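Long-range contacts in uncharacterized protein (Bacteroides eggerthii DSM 20697, PDB 4ECO), which is of unknown function but folds as a leucine-rich repeat solenoid and probably binds other proteins: residues Ala58-Asn63 / Gly70-Val75; Ser192-Phe197 / Asn215-Ala220; Asn359-Gln364 / Asn381-His386; Leu592-Asn597 / Tyr616-Asp621. One frame throughout, in Å; residues are numbered along the deposited sequence.

Interaction 1 (Ala58-Asn63 / Gly70-Val75)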
loop_
_atom_site.group_PDB
_atom_site.type_symbol
_atom_site.label_atom_id
_atom_site.label_comp_id
_atom_site.label_asym_id
_atom_site.label_seq_id
_atom_site.Cartn_x
_atom_site.Cartn_y
_atom_site.Cartn_z
ATOM N N ALA A 58 -11.770 -26.880 12.732
ATOM C CA ALA A 58 -10.865 -28.037 12.886
ATOM C C ALA A 58 -10.052 -27.953 14.193
ATOM O O ALA A 58 -10.095 -26.910 14.881
ATOM C CB ALA A 58 -9.917 -28.130 11.693
ATOM N N ASN A 59 -9.329 -29.069 14.540
ATOM C CA ASN A 59 -8.462 -29.203 15.723
ATOM C C ASN A 59 -7.566 -30.424 15.578
ATOM O O ASN A 59 -7.856 -31.317 14.788
ATOM C CB ASN A 59 -9.302 -29.294 17.026
ATOM C CG ASN A 59 -8.541 -29.143 18.338
ATOM O OD1 ASN A 59 -7.328 -28.878 18.393
ATOM N ND2 ASN A 59 -9.251 -29.304 19.443
ATOM N N TRP A 60 -6.475 -30.461 16.341
ATOM C CA TRP A 60 -5.600 -31.615 16.391
ATOM C C TRP A 60 -6.332 -32.780 17.079
ATOM O O TRP A 60 -7.266 -32.571 17.864
ATOM C CB TRP A 60 -4.294 -31.276 17.122
ATOM C CG TRP A 60 -3.420 -30.289 16.401
ATOM C CD1 TRP A 60 -3.690 -29.650 15.228
ATOM C CD2 TRP A 60 -2.109 -29.858 16.800
ATOM N NE1 TRP A 60 -2.626 -28.848 14.870
ATOM C CE2 TRP A 60 -1.647 -28.953 15.820
ATOM C CE3 TRP A 60 -1.272 -30.156 17.891
ATOM C CZ2 TRP A 60 -0.404 -28.314 15.917
ATOM C CZ3 TRP A 60 -0.031 -29.536 17.979
ATOM C CH2 TRP A 60 0.397 -28.638 16.998
ATOM N N ASN A 61 -5.948 -34.000 16.750
ATOM C CA ASN A 61 -6.573 -35.169 17.339
ATOM C C ASN A 61 -5.501 -36.168 17.643
ATOM O O ASN A 61 -4.664 -36.465 16.767
ATOM C CB ASN A 61 -7.622 -35.727 16.395
ATOM C CG ASN A 61 -8.382 -36.858 16.992
ATOM O OD1 ASN A 61 -7.989 -38.009 16.854
ATOM N ND2 ASN A 61 -9.481 -36.558 17.677
ATOM N N PHE A 62 -5.484 -36.655 18.901
ATOM C CA PHE A 62 -4.470 -37.605 19.374
ATOM C C PHE A 62 -5.137 -38.937 19.754
ATOM O O PHE A 62 -4.490 -39.830 20.318
ATOM C CB PHE A 62 -3.649 -36.993 20.538
ATOM C CG PHE A 62 -2.870 -35.769 20.110
ATOM C CD1 PHE A 62 -1.652 -35.895 19.450
ATOM C CD2 PHE A 62 -3.386 -34.492 20.306
ATOM C CE1 PHE A 62 -0.979 -34.772 18.978
ATOM C CE2 PHE A 62 -2.705 -33.373 19.838
ATOM C CZ PHE A 62 -1.510 -33.521 19.173
ATOM N N ASN A 63 -6.410 -39.092 19.370
ATOM C CA ASN A 63 -7.158 -40.330 19.558
ATOM C C ASN A 63 -6.947 -41.258 18.330
ATOM O O ASN A 63 -7.890 -41.720 17.698
ATOM C CB ASN A 63 -8.622 -40.020 19.817
ATOM C CG ASN A 63 -8.864 -39.387 21.167
ATOM O OD1 ASN A 63 -8.057 -39.512 22.106
ATOM N ND2 ASN A 63 -10.017 -38.739 21.305
ATOM N N GLY A 70 1.594 -37.155 13.738
ATOM C CA GLY A 70 2.162 -36.134 12.863
ATOM C C GLY A 70 1.146 -35.527 11.921
ATOM O O GLY A 70 1.319 -34.390 11.464
ATOM N N ALA A 71 0.078 -36.304 11.632
ATOM C CA ALA A 71 -1.046 -35.940 10.779
ATOM C C ALA A 71 -1.990 -34.991 11.535
ATOM O O ALA A 71 -2.889 -35.416 12.264
ATOM C CB ALA A 71 -1.772 -37.183 10.304
ATOM N N GLN A 72 -1.733 -33.688 11.371
ATOM C CA GLN A 72 -2.475 -32.633 12.039
ATOM C C GLN A 72 -2.688 -31.439 11.153
ATOM O O GLN A 72 -1.750 -31.019 10.465
ATOM C CB GLN A 72 -1.744 -32.133 13.326
ATOM C CG GLN A 72 -1.395 -33.179 14.399
ATOM C CD GLN A 72 -2.569 -33.929 14.933
ATOM O OE1 GLN A 72 -3.727 -33.545 14.738
ATOM N NE2 GLN A 72 -2.291 -35.042 15.600
ATOM N N PRO A 73 -3.883 -30.796 11.258
ATOM C CA PRO A 73 -4.098 -29.542 10.521
ATOM C C PRO A 73 -3.108 -28.457 11.004
ATOM O O PRO A 73 -2.980 -28.216 12.203
ATOM C CB PRO A 73 -5.559 -29.206 10.838
ATOM C CG PRO A 73 -5.857 -29.898 12.103
ATOM C CD PRO A 73 -5.073 -31.151 12.070
ATOM N N GLY A 74 -2.344 -27.899 10.072
ATOM C CA GLY A 74 -1.347 -26.879 10.377
ATOM C C GLY A 74 0.055 -27.421 10.593
ATOM O O GLY A 74 0.988 -26.661 10.913
ATOM N N VAL A 75 0.210 -28.756 10.413
ATOM C CA VAL A 75 1.488 -29.441 10.588
ATOM C C VAL A 75 1.867 -30.150 9.309
ATOM O O VAL A 75 1.070 -30.911 8.774
ATOM C CB VAL A 75 1.494 -30.439 11.781
ATOM C CG1 VAL A 75 2.834 -31.170 11.880
ATOM C CG2 VAL A 75 1.158 -29.740 13.099
#

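Interaction 2 (Ser192-Phe197 / Asn215-Ala220). With NA (sodium ion), chain C.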
loop_
_atom_site.group_PDB
_atom_site.type_symbol
_atom_site.label_atom_id
_atom_site.label_comp_id
_atom_site.label_asym_id
_atom_site.label_seq_id
_atom_site.Cartn_x
_atom_site.Cartn_y
_atom_site.Cartn_z
ATOM N N SER A 192 -6.031 -12.738 18.831
ATOM C CA SER A 192 -6.436 -13.937 18.074
ATOM C C SER A 192 -6.131 -15.194 18.893
ATOM O O SER A 192 -6.539 -16.310 18.540
ATOM C CB SER A 192 -5.709 -13.997 16.732
ATOM O OG SER A 192 -4.348 -14.367 16.909
ATOM N N ASN A 193 -5.383 -15.002 19.981
ATOM C CA ASN A 193 -4.931 -16.055 20.886
ATOM C C ASN A 193 -4.575 -15.465 22.257
ATOM O O ASN A 193 -4.484 -14.241 22.408
ATOM C CB ASN A 193 -3.701 -16.761 20.277
ATOM C CG ASN A 193 -2.541 -15.809 20.066
ATOM O OD1 ASN A 193 -1.863 -15.397 21.006
ATOM N ND2 ASN A 193 -2.339 -15.377 18.838
ATOM N N ASN A 194 -4.286 -16.353 23.223
ATOM C CA ASN A 194 -3.866 -15.958 24.549
ATOM C C ASN A 194 -2.490 -16.601 24.881
ATOM O O ASN A 194 -2.313 -17.174 25.957
ATOM C CB ASN A 194 -4.930 -16.298 25.575
ATOM C CG ASN A 194 -4.805 -15.452 26.807
ATOM O OD1 ASN A 194 -5.208 -14.277 26.830
ATOM N ND2 ASN A 194 -4.188 -16.018 27.837
ATOM N N ILE A 195 -1.519 -16.501 23.935
ATOM C CA ILE A 195 -0.159 -16.985 24.150
ATOM C C ILE A 195 0.512 -15.947 25.066
ATOM O O ILE A 195 0.658 -14.797 24.674
ATOM C CB ILE A 195 0.629 -17.233 22.824
ATOM C CG1 ILE A 195 -0.110 -18.091 21.763
ATOM C CG2 ILE A 195 2.057 -17.711 23.075
ATOM C CD1 ILE A 195 -0.461 -19.411 22.161
ATOM N N THR A 196 0.882 -16.339 26.291
ATOM C CA THR A 196 1.448 -15.417 27.277
ATOM C C THR A 196 2.957 -15.584 27.442
ATOM O O THR A 196 3.591 -14.755 28.090
ATOM C CB THR A 196 0.745 -15.627 28.628
ATOM O OG1 THR A 196 0.840 -17.007 29.017
ATOM C CG2 THR A 196 -0.719 -15.195 28.590
ATOM N N PHE A 197 3.532 -16.624 26.844
ATOM C CA PHE A 197 4.948 -16.932 26.970
ATOM C C PHE A 197 5.417 -17.771 25.775
ATOM O O PHE A 197 4.659 -18.604 25.260
ATOM C CB PHE A 197 5.171 -17.707 28.301
ATOM C CG PHE A 197 6.592 -17.827 28.766
ATOM C CD1 PHE A 197 7.414 -18.839 28.290
ATOM C CD2 PHE A 197 7.113 -16.932 29.690
ATOM C CE1 PHE A 197 8.749 -18.915 28.681
ATOM C CE2 PHE A 197 8.446 -17.021 30.094
ATOM C CZ PHE A 197 9.250 -18.022 29.595
ATOM N N ASN A 215 -1.067 -10.973 17.379
ATOM C CA ASN A 215 -2.349 -10.788 18.078
ATOM C C ASN A 215 -2.334 -11.525 19.435
ATOM O O ASN A 215 -3.353 -12.047 19.877
ATOM C CB ASN A 215 -3.500 -11.231 17.176
ATOM C CG ASN A 215 -3.316 -10.797 15.739
ATOM O OD1 ASN A 215 -3.383 -9.617 15.414
ATOM N ND2 ASN A 215 -2.960 -11.724 14.867
ATOM N N SER A 216 -1.162 -11.496 20.104
ATOM C CA SER A 216 -0.869 -12.159 21.375
ATOM C C SER A 216 -0.758 -11.180 22.515
ATOM O O SER A 216 -0.265 -10.068 22.317
ATOM C CB SER A 216 0.436 -12.951 21.275
ATOM O OG SER A 216 0.282 -14.192 20.603
ATOM N N PRO A 217 -1.148 -11.584 23.737
ATOM C CA PRO A 217 -1.089 -10.642 24.867
ATOM C C PRO A 217 0.231 -10.662 25.634
ATOM O O PRO A 217 0.325 -9.995 26.677
ATOM C CB PRO A 217 -2.216 -11.127 25.772
ATOM C CG PRO A 217 -2.333 -12.579 25.495
ATOM C CD PRO A 217 -1.784 -12.859 24.137
ATOM N N PHE A 218 1.244 -11.413 25.140
ATOM C CA PHE A 218 2.508 -11.525 25.872
ATOM C C PHE A 218 3.282 -10.198 25.900
ATOM O O PHE A 218 3.026 -9.296 25.103
ATOM C CB PHE A 218 3.412 -12.653 25.323
ATOM C CG PHE A 218 3.542 -12.797 23.821
ATOM C CD1 PHE A 218 3.724 -11.678 23.006
ATOM C CD2 PHE A 218 3.599 -14.055 23.232
ATOM C CE1 PHE A 218 3.904 -11.817 21.627
ATOM C CE2 PHE A 218 3.769 -14.186 21.848
ATOM C CZ PHE A 218 3.928 -13.065 21.054
ATOM N N VAL A 219 4.202 -10.095 26.864
ATOM C CA VAL A 219 5.100 -8.957 27.068
ATOM C C VAL A 219 6.445 -9.309 26.417
ATOM O O VAL A 219 6.771 -10.492 26.295
ATOM C CB VAL A 219 5.231 -8.549 28.567
ATOM C CG1 VAL A 219 3.932 -7.945 29.083
ATOM C CG2 VAL A 219 5.664 -9.723 29.441
ATOM N N ALA A 220 7.206 -8.291 25.993
ATOM C CA ALA A 220 8.481 -8.418 25.268
ATOM C C ALA A 220 9.484 -9.381 25.929
ATOM O O ALA A 220 10.083 -10.197 25.224
ATOM C CB ALA A 220 9.121 -7.064 25.120
HETATM NA NA NA C . -6.252 -17.522 16.423
HETATM O O HOH W 1 3.830 -12.366 28.956
#

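Interaction 3 (Asn359-Gln364 / Asn381-His386)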
loop_
_atom_site.group_PDB
_atom_site.type_symbol
_atom_site.label_atom_id
_atom_site.label_comp_id
_atom_site.label_asym_id
_atom_site.label_seq_id
_atom_site.Cartn_x
_atom_site.Cartn_y
_atom_site.Cartn_z
ATOM N N ASN A 359 6.279 3.704 1.203
ATOM C CA ASN A 359 4.953 4.180 1.559
ATOM C C ASN A 359 5.024 4.832 2.944
ATOM O O ASN A 359 5.182 4.135 3.941
ATOM C CB ASN A 359 3.933 3.038 1.504
ATOM C CG ASN A 359 2.500 3.512 1.403
ATOM O OD1 ASN A 359 2.044 4.390 2.170
ATOM N ND2 ASN A 359 1.762 2.945 0.434
ATOM N N LEU A 360 4.974 6.186 2.977
ATOM C CA LEU A 360 5.056 7.017 4.189
ATOM C C LEU A 360 3.714 7.724 4.454
ATOM O O LEU A 360 3.658 8.689 5.226
ATOM C CB LEU A 360 6.188 8.047 4.022
ATOM C CG LEU A 360 7.610 7.494 3.778
ATOM C CD1 LEU A 360 8.585 8.601 3.453
ATOM C CD2 LEU A 360 8.116 6.698 4.968
ATOM N N ALA A 361 2.623 7.216 3.836
ATOM C CA ALA A 361 1.329 7.855 3.936
ATOM C C ALA A 361 0.793 7.848 5.362
ATOM O O ALA A 361 1.155 6.992 6.170
ATOM C CB ALA A 361 0.337 7.204 2.996
ATOM N N TYR A 362 -0.039 8.862 5.662
ATOM C CA TYR A 362 -0.758 9.053 6.901
ATOM C C TYR A 362 0.200 9.291 8.072
ATOM O O TYR A 362 0.278 8.516 9.040
ATOM C CB TYR A 362 -1.708 7.889 7.171
ATOM C CG TYR A 362 -2.834 7.802 6.166
ATOM C CD1 TYR A 362 -4.004 8.530 6.342
ATOM C CD2 TYR A 362 -2.733 6.988 5.040
ATOM C CE1 TYR A 362 -5.049 8.456 5.417
ATOM C CE2 TYR A 362 -3.762 6.930 4.090
ATOM C CZ TYR A 362 -4.930 7.646 4.299
ATOM O OH TYR A 362 -5.984 7.561 3.415
ATOM N N ASN A 363 0.883 10.426 7.988
ATOM C CA ASN A 363 1.819 10.926 8.992
ATOM C C ASN A 363 1.721 12.463 9.009
ATOM O O ASN A 363 0.731 13.030 8.541
ATOM C CB ASN A 363 3.248 10.427 8.713
ATOM C CG ASN A 363 3.470 8.988 9.058
ATOM O OD1 ASN A 363 3.614 8.637 10.211
ATOM N ND2 ASN A 363 3.602 8.141 8.070
ATOM N N GLN A 364 2.732 13.126 9.550
ATOM C CA GLN A 364 2.753 14.582 9.639
ATOM C C GLN A 364 4.154 15.082 9.234
ATOM O O GLN A 364 4.695 16.029 9.808
ATOM C CB GLN A 364 2.336 15.023 11.064
ATOM C CG GLN A 364 0.839 14.820 11.374
ATOM C CD GLN A 364 -0.145 15.774 10.676
ATOM O OE1 GLN A 364 -0.380 16.882 11.132
ATOM N NE2 GLN A 364 -0.746 15.356 9.556
ATOM N N ASN A 381 4.750 1.889 -7.711
ATOM C CA ASN A 381 4.073 3.002 -7.044
ATOM C C ASN A 381 4.718 3.368 -5.709
ATOM O O ASN A 381 5.148 2.481 -4.950
ATOM C CB ASN A 381 2.588 2.669 -6.799
ATOM C CG ASN A 381 1.736 2.510 -8.033
ATOM O OD1 ASN A 381 1.790 3.302 -8.972
ATOM N ND2 ASN A 381 0.877 1.515 -8.036
ATOM N N LEU A 382 4.753 4.696 -5.424
ATOM C CA LEU A 382 5.239 5.298 -4.164
ATOM C C LEU A 382 4.183 6.192 -3.580
ATOM O O LEU A 382 3.358 6.743 -4.334
ATOM C CB LEU A 382 6.523 6.110 -4.339
ATOM C CG LEU A 382 7.725 5.468 -4.991
ATOM C CD1 LEU A 382 8.762 6.518 -5.258
ATOM C CD2 LEU A 382 8.280 4.323 -4.145
ATOM N N SER A 383 4.203 6.362 -2.240
ATOM C CA SER A 383 3.234 7.228 -1.588
ATOM C C SER A 383 3.810 8.050 -0.433
ATOM O O SER A 383 4.431 7.525 0.502
ATOM C CB SER A 383 2.052 6.439 -1.068
ATOM O OG SER A 383 1.082 7.365 -0.600
ATOM N N PHE A 384 3.519 9.360 -0.507
ATOM C CA PHE A 384 3.837 10.387 0.468
ATOM C C PHE A 384 2.543 11.079 0.860
ATOM O O PHE A 384 2.557 12.170 1.438
ATOM C CB PHE A 384 4.849 11.375 -0.107
ATOM C CG PHE A 384 6.130 10.753 -0.596
ATOM C CD1 PHE A 384 6.242 10.281 -1.907
ATOM C CD2 PHE A 384 7.248 10.677 0.237
ATOM C CE1 PHE A 384 7.441 9.728 -2.371
ATOM C CE2 PHE A 384 8.452 10.130 -0.231
ATOM C CZ PHE A 384 8.542 9.678 -1.539
ATOM N N ALA A 385 1.407 10.443 0.522
ATOM C CA ALA A 385 0.075 10.985 0.765
ATOM C C ALA A 385 -0.227 11.183 2.264
ATOM O O ALA A 385 0.307 10.462 3.106
ATOM C CB ALA A 385 -0.968 10.083 0.151
ATOM N N HIS A 386 -1.092 12.172 2.582
ATOM C CA HIS A 386 -1.578 12.480 3.923
ATOM C C HIS A 386 -0.427 12.775 4.860
ATOM O O HIS A 386 -0.139 12.013 5.778
ATOM C CB HIS A 386 -2.463 11.367 4.473
ATOM C CG HIS A 386 -3.734 11.195 3.713
ATOM N ND1 HIS A 386 -4.892 11.853 4.085
ATOM C CD2 HIS A 386 -3.987 10.451 2.610
ATOM C CE1 HIS A 386 -5.815 11.470 3.217
ATOM N NE2 HIS A 386 -5.317 10.634 2.302
#

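Interaction 4 (Leu592-Asn597 / Tyr616-Asp621)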
loop_
_atom_site.group_PDB
_atom_site.type_symbol
_atom_site.label_atom_id
_atom_site.label_comp_id
_atom_site.label_asym_id
_atom_site.label_seq_id
_atom_site.Cartn_x
_atom_site.Cartn_y
_atom_site.Cartn_z
ATOM N N LEU A 592 -24.167 11.894 -22.193
ATOM C CA LEU A 592 -24.343 13.338 -22.088
ATOM C C LEU A 592 -25.112 13.709 -20.835
ATOM O O LEU A 592 -26.257 13.288 -20.640
ATOM C CB LEU A 592 -25.061 13.870 -23.342
ATOM C CG LEU A 592 -25.418 15.357 -23.417
ATOM C CD1 LEU A 592 -24.168 16.252 -23.571
ATOM C CD2 LEU A 592 -26.330 15.590 -24.587
ATOM N N ASP A 593 -24.458 14.495 -19.983
ATOM C CA ASP A 593 -25.049 15.029 -18.765
ATOM C C ASP A 593 -25.346 16.490 -18.974
ATOM O O ASP A 593 -24.418 17.297 -19.087
ATOM C CB ASP A 593 -24.141 14.818 -17.534
ATOM C CG ASP A 593 -24.515 15.696 -16.343
ATOM O OD1 ASP A 593 -25.717 15.751 -15.993
ATOM O OD2 ASP A 593 -23.622 16.372 -15.810
ATOM N N ILE A 594 -26.641 16.823 -19.050
ATOM C CA ILE A 594 -27.111 18.200 -19.186
ATOM C C ILE A 594 -28.039 18.532 -18.017
ATOM O O ILE A 594 -28.670 19.590 -18.022
ATOM C CB ILE A 594 -27.811 18.455 -20.557
ATOM C CG1 ILE A 594 -29.005 17.476 -20.793
ATOM C CG2 ILE A 594 -26.796 18.467 -21.716
ATOM C CD1 ILE A 594 -29.989 17.872 -21.864
ATOM N N LYS A 595 -28.141 17.617 -17.035
ATOM C CA LYS A 595 -29.069 17.708 -15.906
ATOM C C LYS A 595 -28.808 18.962 -15.095
ATOM O O LYS A 595 -27.662 19.368 -14.952
ATOM C CB LYS A 595 -28.998 16.454 -15.021
ATOM C CG LYS A 595 -30.214 16.268 -14.133
ATOM C CD LYS A 595 -30.220 14.900 -13.450
ATOM C CE LYS A 595 -31.346 14.716 -12.451
ATOM N NZ LYS A 595 -32.685 14.696 -13.100
ATOM N N ASP A 596 -29.894 19.600 -14.620
ATOM C CA ASP A 596 -29.879 20.824 -13.820
ATOM C C ASP A 596 -29.240 21.974 -14.627
ATOM O O ASP A 596 -28.167 22.475 -14.308
ATOM C CB ASP A 596 -29.184 20.603 -12.457
ATOM C CG ASP A 596 -29.218 21.787 -11.506
ATOM O OD1 ASP A 596 -30.120 22.643 -11.649
ATOM O OD2 ASP A 596 -28.350 21.852 -10.615
ATOM N N ASN A 597 -29.922 22.354 -15.703
ATOM C CA ASN A 597 -29.627 23.481 -16.598
ATOM C C ASN A 597 -30.995 24.004 -16.958
ATOM O O ASN A 597 -31.520 23.695 -18.027
ATOM C CB ASN A 597 -28.771 23.041 -17.805
ATOM C CG ASN A 597 -27.289 22.992 -17.552
ATOM O OD1 ASN A 597 -26.635 24.015 -17.406
ATOM N ND2 ASN A 597 -26.705 21.808 -17.610
ATOM N N TYR A 616 -27.990 4.852 -25.536
ATOM C CA TYR A 616 -27.617 6.198 -25.123
ATOM C C TYR A 616 -27.761 6.371 -23.607
ATOM O O TYR A 616 -28.595 5.704 -22.983
ATOM C CB TYR A 616 -28.511 7.202 -25.863
ATOM C CG TYR A 616 -27.890 8.566 -26.007
ATOM C CD1 TYR A 616 -26.984 8.834 -27.028
ATOM C CD2 TYR A 616 -28.210 9.596 -25.126
ATOM C CE1 TYR A 616 -26.392 10.085 -27.155
ATOM C CE2 TYR A 616 -27.643 10.861 -25.260
ATOM C CZ TYR A 616 -26.735 11.102 -26.279
ATOM O OH TYR A 616 -26.136 12.331 -26.398
HETATM N N MSE A 617 -26.959 7.286 -23.027
HETATM C CA MSE A 617 -26.916 7.603 -21.599
HETATM C C MSE A 617 -27.111 9.109 -21.415
HETATM O O MSE A 617 -26.167 9.881 -21.581
HETATM C CB MSE A 617 -25.571 7.120 -21.031
HETATM C CG MSE A 617 -25.407 7.259 -19.503
HETATM SE SE MSE A 617 -26.805 6.393 -18.428
HETATM C CE MSE A 617 -26.756 4.519 -19.254
ATOM N N LEU A 618 -28.348 9.533 -21.120
ATOM C CA LEU A 618 -28.665 10.954 -20.958
ATOM C C LEU A 618 -29.162 11.287 -19.550
ATOM O O LEU A 618 -30.135 10.702 -19.071
ATOM C CB LEU A 618 -29.722 11.395 -21.990
ATOM C CG LEU A 618 -30.243 12.817 -21.865
ATOM C CD1 LEU A 618 -29.235 13.830 -22.400
ATOM C CD2 LEU A 618 -31.573 12.953 -22.533
ATOM N N PHE A 619 -28.504 12.281 -18.917
ATOM C CA PHE A 619 -28.849 12.825 -17.605
ATOM C C PHE A 619 -29.553 14.143 -17.857
ATOM O O PHE A 619 -28.972 15.047 -18.462
ATOM C CB PHE A 619 -27.599 12.972 -16.732
ATOM C CG PHE A 619 -26.799 11.695 -16.623
ATOM C CD1 PHE A 619 -27.075 10.760 -15.630
ATOM C CD2 PHE A 619 -25.761 11.423 -17.514
ATOM C CE1 PHE A 619 -26.322 9.575 -15.525
ATOM C CE2 PHE A 619 -25.011 10.236 -17.410
ATOM C CZ PHE A 619 -25.290 9.328 -16.408
ATOM N N TYR A 620 -30.831 14.219 -17.503
ATOM C CA TYR A 620 -31.659 15.387 -17.791
ATOM C C TYR A 620 -32.830 15.539 -16.801
ATOM O O TYR A 620 -33.079 14.645 -15.974
ATOM C CB TYR A 620 -32.232 15.235 -19.228
ATOM C CG TYR A 620 -33.400 14.265 -19.338
ATOM C CD1 TYR A 620 -33.215 12.892 -19.172
ATOM C CD2 TYR A 620 -34.693 14.723 -19.604
ATOM C CE1 TYR A 620 -34.288 12.004 -19.251
ATOM C CE2 TYR A 620 -35.770 13.839 -19.698
ATOM C CZ TYR A 620 -35.564 12.481 -19.518
ATOM O OH TYR A 620 -36.611 11.603 -19.645
ATOM N N ASP A 621 -33.574 16.655 -16.940
ATOM C CA ASP A 621 -34.798 16.958 -16.189
ATOM C C ASP A 621 -35.937 17.059 -17.171
ATOM O O ASP A 621 -35.774 17.733 -18.191
ATOM C CB ASP A 621 -34.679 18.270 -15.379
ATOM C CG ASP A 621 -33.432 18.436 -14.550
ATOM O OD1 ASP A 621 -33.156 17.548 -13.714
ATOM O OD2 ASP A 621 -32.770 19.504 -14.683
#

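Interaction 1 (Ala58-Asn63 / Gly70-Val75)
Q72 reaches across from the loop 70-75 to the backbone of W60 and N61, in the loop between helix 27-41 and strand 75-77, probably part of an N-terminal cap of the leucine-rich repeat solenoid. Its CB lies over one face of the W60 indole, 3.7 Å from the centroid of the five-membered ring and close to the ring normal, a CH-pi contact. CG passes beside W60 CG and CD2, and the chain then bends (chi2 -58°), which carries the amide past the ring to the backbone beyond it. There the two ends of the amide are used in opposite senses: OE1 accepts from N61 N at 3.0 Å, and NE2 donates to N61 O, also at 3.0 Å, in an almost straight bond (171°). N61 O lies in the plane of the Q72 amide, while NE2 stands above the plane of the N61 carbonyl. NE2 has a second acceptor in W69 O and sits over one face of the F62 ring, 3.6 Å from F62 CE1, so three hydrogen bonds and the face of F62 fix the rotation of the amide. W60 is in turn buried among W39, W47 and F91. Beyond Q72, a type II turn from Q72 to V75 places G74 at its third position and brings V75 CG2 to 3.5 Å from W60 CZ2, while P73 CD packs against W60 CD1. The same turn presents P73 O near the indole edge, where W60 NE1 donates to it at 2.8 Å, with the oxygen 16° out of the ring plane.

Interaction 2 (Ser192-Phe197 / Asn215-Ala220)
I195 and F218 lie side by side and point the same way, with I195 CG2 4.0 Å from F218 CD2. The F218 ring is folded back over its own segment: CG stands between the backbone N and the carbonyl carbon (chi1 43°), and S216 CB sits over the centre of one face. P217 meets N194 at about a right angle, its CG 3.6 Å from N194 OD1, while P217 CD approaches I195 O. The N193 side chain also turns in between N and the carbonyl carbon (chi1 61°), and this places OD1 beside S216 OG, modelled so close that the bond's length is doubtful. OD1 also takes the hydrogen of I195 N, in plane and on a lone pair at 3.1 Å, closing an Asx turn; N193 ND2 is tied to G214 O. At the start of the contact S192 N donates to N215 O at 3.0 Å. At the other end one water joins T196 O to V219 N. Residues 192-197 and 215-218 run 21° apart, where strand 194-198 meets the loop after strand 210-214. At the head of 192-197, S192 O binds the sodium ion at 2.5 Å, and E117 completes this two-residue metal site.

Interaction 3 (Asn359-Gln364 / Asn381-His386)
Y362 and H386 stack with their rings offset and nearly parallel, centroids 4.0 Å apart and planes at 10°. The two side chains point the same way. Y362 CE1 lies over the centre of the imidazole, H386 CD2 sits toward the rim of the phenol ring, and H386 CB adds a CH-pi contact to the same tyrosine face. Both residues set CG anti to the carbonyl carbon (chi1 -66° in Y362 and -65° in H386), from backbones with positive phi, and these matching torsions set the two rings alongside each other. Beneath the rings the main chains are joined by Y362 N to A385 O at 3.0 Å and N363 N to H386 O at 2.9 Å, the latter bond nearly collinear with its carbonyl. A361 CB packs on A385 CB at 4.3 Å. Further back, L360 N donates to S383 O at 2.9 Å next to the single parallel bridge, N359 with S383, while on the core side L360 CD1 meets F384 CE2 at 4.0 Å. Second-shell bonds hold these turns: S383 OG accepts from A385 N in an ST turn, and N363 ND2 donates to L360 O and is shared with C337 O. N363 OD1 accepts from L342 N, and N387 ND2 bonds both L360 O and F384 O, so asparagines link successive coils. The stack continues on both sides, Y362 against Y339 and H386 against Y411, and F384 meets F409; the pair thus lies between strand 334-336 and strand 404-408 of the repeat solenoid, with strands 354-359 and 381-383 as its own.

Interaction 4 (Leu592-Asn597 / Tyr616-Asp621)
K595 sets CG anti to the backbone N (chi1 -161°), runs extended through CD and CE, and bends only at its last torsion (chi4 67°), which delivers NZ to D621. D621 turns its own CG anti to the carbonyl carbon, and the two side chains cross at about a right angle. NZ forms a salt bridge with D621 OD1 at 3.0 Å, on the anti side and somewhat out of the carboxylate plane, and also donates to Y620 O from above that carbonyl plane. D621 OD2 is met on its syn side, also tilted from the plane, by D596 N at 2.9 Å, so each carboxylate oxygen has a partner in 592-597. D596 OD2 forms a salt bridge with R553, which probably offsets the like charge of D621, whose OD2 lies 5.1 Å from D596 OD1. Upstream the backbones pair in parallel: M617 O accepts from L592 N, L592 O from F619 N and F619 O from I594 N. D593 OD1 accepts from K595 N in an Asx turn and touches F619 CB at 3.4 Å, with the carboxylate and phenyl planes 82° apart. On the face of L592 and L618, L592 CD2 lies 4.0 Å from L618 CD1; I594 CG1, just past the strand, also reaches it, and Y616 OH rests against L592 CB. Strand 591-593 thus lies between strand 570-572 and strand 617-619, while helix 608-612 packs against Y616.

How the interactions relate
The four contacts follow one another along the chain, each closing before the next opens, and none touches another. Interactions 1 and 2 lie nearest together, centres 22 Å apart, on the same side of the chain's centre. Interaction 1 leads into strand 75-77 and interaction 2 joins strand 194-198 to the loop after strand 210-214. Interaction 3, about 31 Å from interaction 2, sits near the middle of the chain, and interaction 4 lies about 38 Å further on, 63 Å from interaction 1. Interactions 3 and 4 both join successive parallel strands of the solenoid. The series therefore samples the elongated leucine-rich repeat fold from near its N-terminal end toward its C-terminal end.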